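Pyruvate carboxylase n-terminal domain (Aquifex aeolicus, PDB 1ULZ) forms the biotin carboxylase subunit of a biotin-dependent enzyme, pyruvate carboxylase, and contains an ATP-grasp domain. Local coordinates at residues 90-93 against 94-98; 255-258 against 259-262; 308-311 against 312-315. The protein carries 1 engineered substitution. One frame throughout, in Å; residues are numbered along the deposited sequence.

Interaction 1: 90-93 against 94-98; sequences FAKM and CEEAG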
loop_
_atom_site.group_PDB
_atom_site.type_symbol
_atom_site.label_atom_id
_atom_site.label_comp_id
_atom_site.label_asym_id
_atom_site.label_seq_id
_atom_site.Cartn_x
_atom_site.Cartn_y
_atom_site.Cartn_z
ATOM N N PHE A 90 25.806 8.634 -22.704
ATOM C CA PHE A 90 25.742 9.287 -21.403
ATOM C C PHE A 90 26.314 8.366 -20.334
ATOM O O PHE A 90 27.100 8.790 -19.488
ATOM C CB PHE A 90 24.289 9.649 -21.063
ATOM C CG PHE A 90 24.127 10.321 -19.727
ATOM C CD1 PHE A 90 24.828 11.482 -19.428
ATOM C CD2 PHE A 90 23.273 9.791 -18.768
ATOM C CE1 PHE A 90 24.681 12.100 -18.197
ATOM C CE2 PHE A 90 23.119 10.402 -17.535
ATOM C CZ PHE A 90 23.820 11.555 -17.244
ATOM N N ALA A 91 25.917 7.097 -20.379
ATOM C CA ALA A 91 26.400 6.114 -19.418
ATOM C C ALA A 91 27.927 6.033 -19.482
ATOM O O ALA A 91 28.596 5.947 -18.453
ATOM C CB ALA A 91 25.783 4.750 -19.710
ATOM N N LYS A 92 28.470 6.069 -20.697
ATOM C CA LYS A 92 29.918 6.007 -20.891
ATOM C C LYS A 92 30.569 7.252 -20.282
ATOM O O LYS A 92 31.542 7.160 -19.527
ATOM C CB LYS A 92 30.232 5.915 -22.389
ATOM C CG LYS A 92 31.705 5.777 -22.754
ATOM C CD LYS A 92 31.853 5.589 -24.267
ATOM C CE LYS A 92 33.319 5.517 -24.716
ATOM N NZ LYS A 92 34.043 6.803 -24.474
ATOM N N MET A 93 30.015 8.418 -20.598
ATOM C CA MET A 93 30.542 9.668 -20.069
ATOM C C MET A 93 30.551 9.670 -18.535
ATOM O O MET A 93 31.509 10.136 -17.917
ATOM C CB MET A 93 29.725 10.841 -20.613
ATOM C CG MET A 93 29.947 11.106 -22.096
ATOM S SD MET A 93 28.667 12.159 -22.836
ATOM C CE MET A 93 29.018 13.743 -22.033
ATOM N N CYS A 94 29.496 9.138 -17.921
ATOM C CA CYS A 94 29.424 9.083 -16.463
ATOM C C CYS A 94 30.596 8.282 -15.900
ATOM O O CYS A 94 31.273 8.718 -14.964
ATOM C CB CYS A 94 28.110 8.432 -16.011
ATOM S SG CYS A 94 26.656 9.506 -16.107
ATOM N N GLU A 95 30.821 7.102 -16.473
ATOM C CA GLU A 95 31.906 6.230 -16.033
ATOM C C GLU A 95 33.242 6.965 -16.110
ATOM O O GLU A 95 33.981 7.025 -15.134
ATOM C CB GLU A 95 31.969 4.974 -16.906
ATOM C CG GLU A 95 32.968 3.935 -16.421
ATOM C CD GLU A 95 33.123 2.770 -17.388
ATOM O OE1 GLU A 95 33.811 2.933 -18.420
ATOM O OE2 GLU A 95 32.548 1.693 -17.117
ATOM N N GLU A 96 33.534 7.535 -17.274
ATOM C CA GLU A 96 34.783 8.257 -17.493
ATOM C C GLU A 96 34.973 9.421 -16.527
ATOM O O GLU A 96 36.102 9.789 -16.205
ATOM C CB GLU A 96 34.834 8.749 -18.943
ATOM C CG GLU A 96 34.567 7.621 -19.936
ATOM C CD GLU A 96 34.597 8.060 -21.385
ATOM O OE1 GLU A 96 34.053 9.146 -21.701
ATOM O OE2 GLU A 96 35.148 7.305 -22.218
ATOM N N ALA A 97 33.869 9.991 -16.049
ATOM C CA ALA A 97 33.937 11.114 -15.118
ATOM C C ALA A 97 33.997 10.633 -13.674
ATOM O O ALA A 97 34.070 11.435 -12.747
ATOM C CB ALA A 97 32.733 12.029 -15.314
ATOM N N GLY A 98 33.955 9.320 -13.483
ATOM C CA GLY A 98 34.009 8.778 -12.137
ATOM C C GLY A 98 32.662 8.738 -11.432
ATOM O O GLY A 98 32.602 8.566 -10.210
#
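One face of the Phe-90 ring carries the thiol of Cys-94, a sulfur-aromatic contact across one helical turn. The sulfur, Cys-94 SG, stands 3.9 Å from the ring centroid and only 18° off the normal, shifted toward the rim at CZ (Phe-90 CZ to Cys-94 SG 3.7 Å). Phe-90 swings CG anti to the backbone N (chi1 180°), which carries the ring along the helix toward the next turn. Helix 88-96 is the helix of the beta-alpha-beta unit of strands 76-78 and 100-101; Phe-101 packs on Phe-90 and Cys-94, and Ile-66 of helix 62-71 on Phe-90.

On another side of the helix, Lys-92 NZ reaches Glu-96 OE2 at 2.6 Å in a salt bridge. The ammonium approaches from above the carboxylate plane, 36° out of it, after the extended lysine chain bends at its last torsion. Backbone bonds run from Cys-94 N to Phe-90 O and from Glu-96 N to Lys-92 O, and Gly-98, with positive phi, closes the helix in a Schellman motif. The chemistry thus divides by exposure: polarisable sulfur over a ring inward, and a charge pair at the more exposed side.

Interaction 2: 255-258 against 259-262; sequences GNIV and TKAA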
loop_
_atom_site.group_PDB
_atom_site.type_symbol
_atom_site.label_atom_id
_atom_site.label_comp_id
_atom_site.label_asym_id
_atom_site.label_seq_id
_atom_site.Cartn_x
_atom_site.Cartn_y
_atom_site.Cartn_z
ATOM N N GLY A 255 11.589 -17.900 -17.625
ATOM C CA GLY A 255 12.368 -17.114 -16.685
ATOM C C GLY A 255 13.842 -17.499 -16.725
ATOM O O GLY A 255 14.711 -16.635 -16.833
ATOM N N ASN A 256 14.135 -18.794 -16.642
ATOM C CA ASN A 256 15.527 -19.247 -16.684
ATOM C C ASN A 256 16.187 -18.926 -18.026
ATOM O O ASN A 256 17.382 -18.625 -18.085
ATOM C CB ASN A 256 15.619 -20.749 -16.400
ATOM C CG ASN A 256 15.361 -21.085 -14.935
ATOM O OD1 ASN A 256 15.943 -20.478 -14.033
ATOM N ND2 ASN A 256 14.498 -22.068 -14.696
ATOM N N ILE A 257 15.413 -18.989 -19.103
ATOM C CA ILE A 257 15.951 -18.664 -20.416
ATOM C C ILE A 257 16.362 -17.196 -20.394
ATOM O O ILE A 257 17.415 -16.815 -20.918
ATOM C CB ILE A 257 14.902 -18.894 -21.524
ATOM C CG1 ILE A 257 14.745 -20.397 -21.778
ATOM C CG2 ILE A 257 15.308 -18.160 -22.789
ATOM C CD1 ILE A 257 13.719 -20.742 -22.840
ATOM N N VAL A 258 15.525 -16.380 -19.763
ATOM C CA VAL A 258 15.773 -14.950 -19.628
ATOM C C VAL A 258 17.064 -14.658 -18.853
ATOM O O VAL A 258 17.934 -13.931 -19.339
ATOM C CB VAL A 258 14.588 -14.257 -18.904
ATOM C CG1 VAL A 258 14.966 -12.835 -18.510
ATOM C CG2 VAL A 258 13.360 -14.247 -19.815
ATOM N N THR A 259 17.185 -15.224 -17.654
ATOM C CA THR A 259 18.368 -15.000 -16.823
ATOM C C THR A 259 19.640 -15.610 -17.412
ATOM O O THR A 259 20.729 -15.076 -17.222
ATOM C CB THR A 259 18.150 -15.517 -15.378
ATOM O OG1 THR A 259 17.834 -16.913 -15.397
ATOM C CG2 THR A 259 17.004 -14.752 -14.720
ATOM N N LYS A 260 19.502 -16.715 -18.137
ATOM C CA LYS A 260 20.657 -17.344 -18.781
ATOM C C LYS A 260 21.202 -16.402 -19.853
ATOM O O LYS A 260 22.410 -16.184 -19.955
ATOM C CB LYS A 260 20.253 -18.657 -19.451
ATOM C CG LYS A 260 21.118 -18.990 -20.667
ATOM C CD LYS A 260 20.476 -20.048 -21.560
ATOM C CE LYS A 260 19.093 -19.614 -22.090
ATOM N NZ LYS A 260 19.117 -18.411 -22.961
ATOM N N ALA A 261 20.295 -15.852 -20.654
ATOM C CA ALA A 261 20.666 -14.936 -21.726
ATOM C C ALA A 261 21.227 -13.640 -21.152
ATOM O O ALA A 261 22.185 -13.083 -21.683
ATOM C CB ALA A 261 19.452 -14.639 -22.607
ATOM N N ALA A 262 20.623 -13.165 -20.067
ATOM C CA ALA A 262 21.077 -11.940 -19.420
ATOM C C ALA A 262 22.517 -12.105 -18.947
ATOM O O ALA A 262 23.357 -11.236 -19.174
ATOM C CB ALA A 262 20.180 -11.603 -18.236
HETATM O O HOH W 1 16.928 -17.400 -12.946
#
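Lys-260 folds back onto the carbonyl of Ile-257, in the preceding turn of helix 248-264 of the ATP-grasp region, and Thr-259 OG1 lies near the carbonyl of Asn-256.

Among the side-chain hydrogen bonds, that of lysine is the clearer. Lys-260 NZ donates to Ile-257 O at 3.1 Å, lying in the carbonyl plane on a lone pair, with a C=O...N angle of 126°. Ile-257 O also accepts from Ala-261 N at 3.0 Å, so two donors grip one carbonyl oxygen. The lysine gets there by folding: its chain bends at chi3 and chi4, bringing the ammonium back over its own helix, where NZ also bonds to Ala-125 O. In the threonine, OG1 sits between the backbone N and the carbonyl carbon (chi1 58°), and Thr-259 OG1 lies 3.2 Å from Asn-256 O. A water 2.7 Å from Thr-259 OG1 also donates weakly to Asn-256 OD1, linking the two side chains.

The main-chain bonds are those of a regular alpha-helix, with Thr-259 N on Gly-255 O, Lys-260 N on Asn-256 O and Ala-262 N on Val-258 O.

In the packing, the CG2 methyl of Ile-257 flanks the end of the lysine, 4.1 Å from Lys-260 CE, the two side chains lying side by side and pointing the same way. Apolar contacts face outward from the pair: Val-258 and Ala-262 pack on Val-212 of strand 206-214, while Ile-257 and Ala-261 meet Val-127 in a loop, which places the helix between the antiparallel sheet and that loop.

With one bond to its own helix and another to Ala-125, the Lys-260 ammonium ties the loop to the helix through two backbone carbonyls, and these would be expected to stabilise its positive charge.

Interaction 3: 308-311 against 312-315; sequences VKWQ and IKIA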
loop_
_atom_site.group_PDB
_atom_site.type_symbol
_atom_site.label_atom_id
_atom_site.label_comp_id
_atom_site.label_asym_id
_atom_site.label_seq_id
_atom_site.Cartn_x
_atom_site.Cartn_y
_atom_site.Cartn_z
ATOM N N VAL A 308 13.606 -0.645 -7.295
ATOM C CA VAL A 308 14.376 0.595 -7.351
ATOM C C VAL A 308 15.457 0.672 -6.276
ATOM O O VAL A 308 16.579 1.091 -6.553
ATOM C CB VAL A 308 13.466 1.826 -7.238
ATOM C CG1 VAL A 308 14.315 3.090 -7.172
ATOM C CG2 VAL A 308 12.527 1.882 -8.442
ATOM N N LYS A 309 15.122 0.268 -5.051
ATOM C CA LYS A 309 16.103 0.290 -3.974
ATOM C C LYS A 309 17.250 -0.651 -4.335
ATOM O O LYS A 309 18.414 -0.334 -4.107
ATOM C CB LYS A 309 15.475 -0.135 -2.638
ATOM C CG LYS A 309 16.453 -0.048 -1.459
ATOM C CD LYS A 309 15.771 -0.299 -0.117
ATOM C CE LYS A 309 14.770 0.806 0.219
ATOM N NZ LYS A 309 14.037 0.540 1.480
ATOM N N TRP A 310 16.922 -1.800 -4.914
ATOM C CA TRP A 310 17.957 -2.749 -5.309
ATOM C C TRP A 310 18.848 -2.189 -6.421
ATOM O O TRP A 310 20.033 -2.507 -6.482
ATOM C CB TRP A 310 17.341 -4.088 -5.737
ATOM C CG TRP A 310 17.247 -5.074 -4.605
ATOM C CD1 TRP A 310 16.112 -5.610 -4.073
ATOM C CD2 TRP A 310 18.340 -5.625 -3.853
ATOM N NE1 TRP A 310 16.426 -6.461 -3.038
ATOM C CE2 TRP A 310 17.787 -6.487 -2.883
ATOM C CE3 TRP A 310 19.730 -5.470 -3.905
ATOM C CZ2 TRP A 310 18.573 -7.194 -1.971
ATOM C CZ3 TRP A 310 20.513 -6.173 -2.995
ATOM C CH2 TRP A 310 19.930 -7.024 -2.044
ATOM N N GLN A 311 18.276 -1.356 -7.289
ATOM C CA GLN A 311 19.036 -0.732 -8.369
ATOM C C GLN A 311 20.203 0.038 -7.756
ATOM O O GLN A 311 21.337 -0.038 -8.229
ATOM C CB GLN A 311 18.170 0.270 -9.150
ATOM C CG GLN A 311 17.218 -0.313 -10.178
ATOM C CD GLN A 311 16.549 0.774 -11.017
ATOM O OE1 GLN A 311 15.715 1.533 -10.518
ATOM N NE2 GLN A 311 16.926 0.861 -12.293
ATOM N N ILE A 312 19.905 0.784 -6.699
ATOM C CA ILE A 312 20.908 1.596 -6.024
ATOM C C ILE A 312 21.927 0.754 -5.265
ATOM O O ILE A 312 23.127 1.013 -5.346
ATOM C CB ILE A 312 20.241 2.608 -5.071
ATOM C CG1 ILE A 312 19.266 3.489 -5.873
ATOM C CG2 ILE A 312 21.298 3.481 -4.421
ATOM C CD1 ILE A 312 18.285 4.275 -5.032
ATOM N N LYS A 313 21.456 -0.255 -4.539
ATOM C CA LYS A 313 22.361 -1.127 -3.796
ATOM C C LYS A 313 23.310 -1.832 -4.766
ATOM O O LYS A 313 24.502 -1.953 -4.503
ATOM C CB LYS A 313 21.567 -2.169 -3.000
ATOM C CG LYS A 313 20.727 -1.576 -1.881
ATOM C CD LYS A 313 19.997 -2.644 -1.077
ATOM C CE LYS A 313 19.300 -2.005 0.126
ATOM N NZ LYS A 313 18.471 -2.962 0.930
ATOM N N ILE A 314 22.773 -2.285 -5.895
ATOM C CA ILE A 314 23.583 -2.979 -6.890
ATOM C C ILE A 314 24.617 -2.048 -7.510
ATOM O O ILE A 314 25.777 -2.422 -7.678
ATOM C CB ILE A 314 22.698 -3.585 -7.990
ATOM C CG1 ILE A 314 21.949 -4.793 -7.421
ATOM C CG2 ILE A 314 23.543 -3.979 -9.197
ATOM C CD1 ILE A 314 20.887 -5.365 -8.334
ATOM N N ALA A 315 24.199 -0.830 -7.837
ATOM C CA ALA A 315 25.110 0.146 -8.420
ATOM C C ALA A 315 26.222 0.459 -7.416
ATOM O O ALA A 315 27.337 0.803 -7.799
ATOM C CB ALA A 315 24.351 1.424 -8.791
#
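A CH-pi contact between Trp-310 and Lys-313, one turn apart, marks the side of helix 307-315 in the ATP-grasp region where the indole packs on Leu-213 of strand 206-214 and on Leu-320 and Thr-321 of a loop. Lys-313 CD lies over one face of the six-membered ring, 4.2 Å from its centroid and 20° off the normal, displaced toward the rim near CE3 and CZ3. Its chain runs extended beyond CG, crossing the indole at a slant and carrying Lys-313 NZ higher above the same face, nearer the ring axis, 5.2 Å from the centroid; at that range any cation-pi attraction is weak at most. Ile-314 meets the indole obliquely, its CG1 4.2 Å from Trp-310 CE3.

Lys-313 also leans on Lys-309, with Lys-309 CG 3.8 Å from Lys-313 CE. Lys-309 NZ and Lys-313 NZ stay 5.7 Å apart; Lys-309 bends at chi3 (-66°), and its NZ forms a salt bridge with Glu-23 OE1 of helix 11-24. Lys-309 packs as well on Arg-401 of the second subunit.

The backbone bonds are helical, with Lys-313 N on Lys-309 O and a short Ile-314 N to Trp-310 O bond of 2.8 Å, though Ile-312 N to Val-308 O is weak. Gln-311 O receives Ala-315 N and, in addition, Asn-269 ND2, while the Gln-311 side chain bonds to His-78 through OE1.

The lysine methylenes therefore serve as apolar surface for indole and neighbouring lysine alike, and the carboxylate of Glu-23 would be expected to offset the repulsion between the two ammonium groups.

In the fold
All three contacts join successive turns of single helices, and no two share an element. Interactions 2 and 3 are largely buried and lie in the ATP-grasp region, yet about 12 Å separates their nearest atoms; their helices both pack on strands 206-214 and 269-277 of the antiparallel sheet. Interaction 1, in the biotin carboxylase N-terminal region, is only partly buried, its centre about 25 Å from the centre of the chain, against about 18 and 19 Å for the centres of interactions 2 and 3. Its lysine pairs with a glutamate inside the same helix. By contrast, Lys-260 in interaction 2 and Lys-309 in interaction 3 reach partners in other elements of the chain, and interaction 3 alone borders the second subunit.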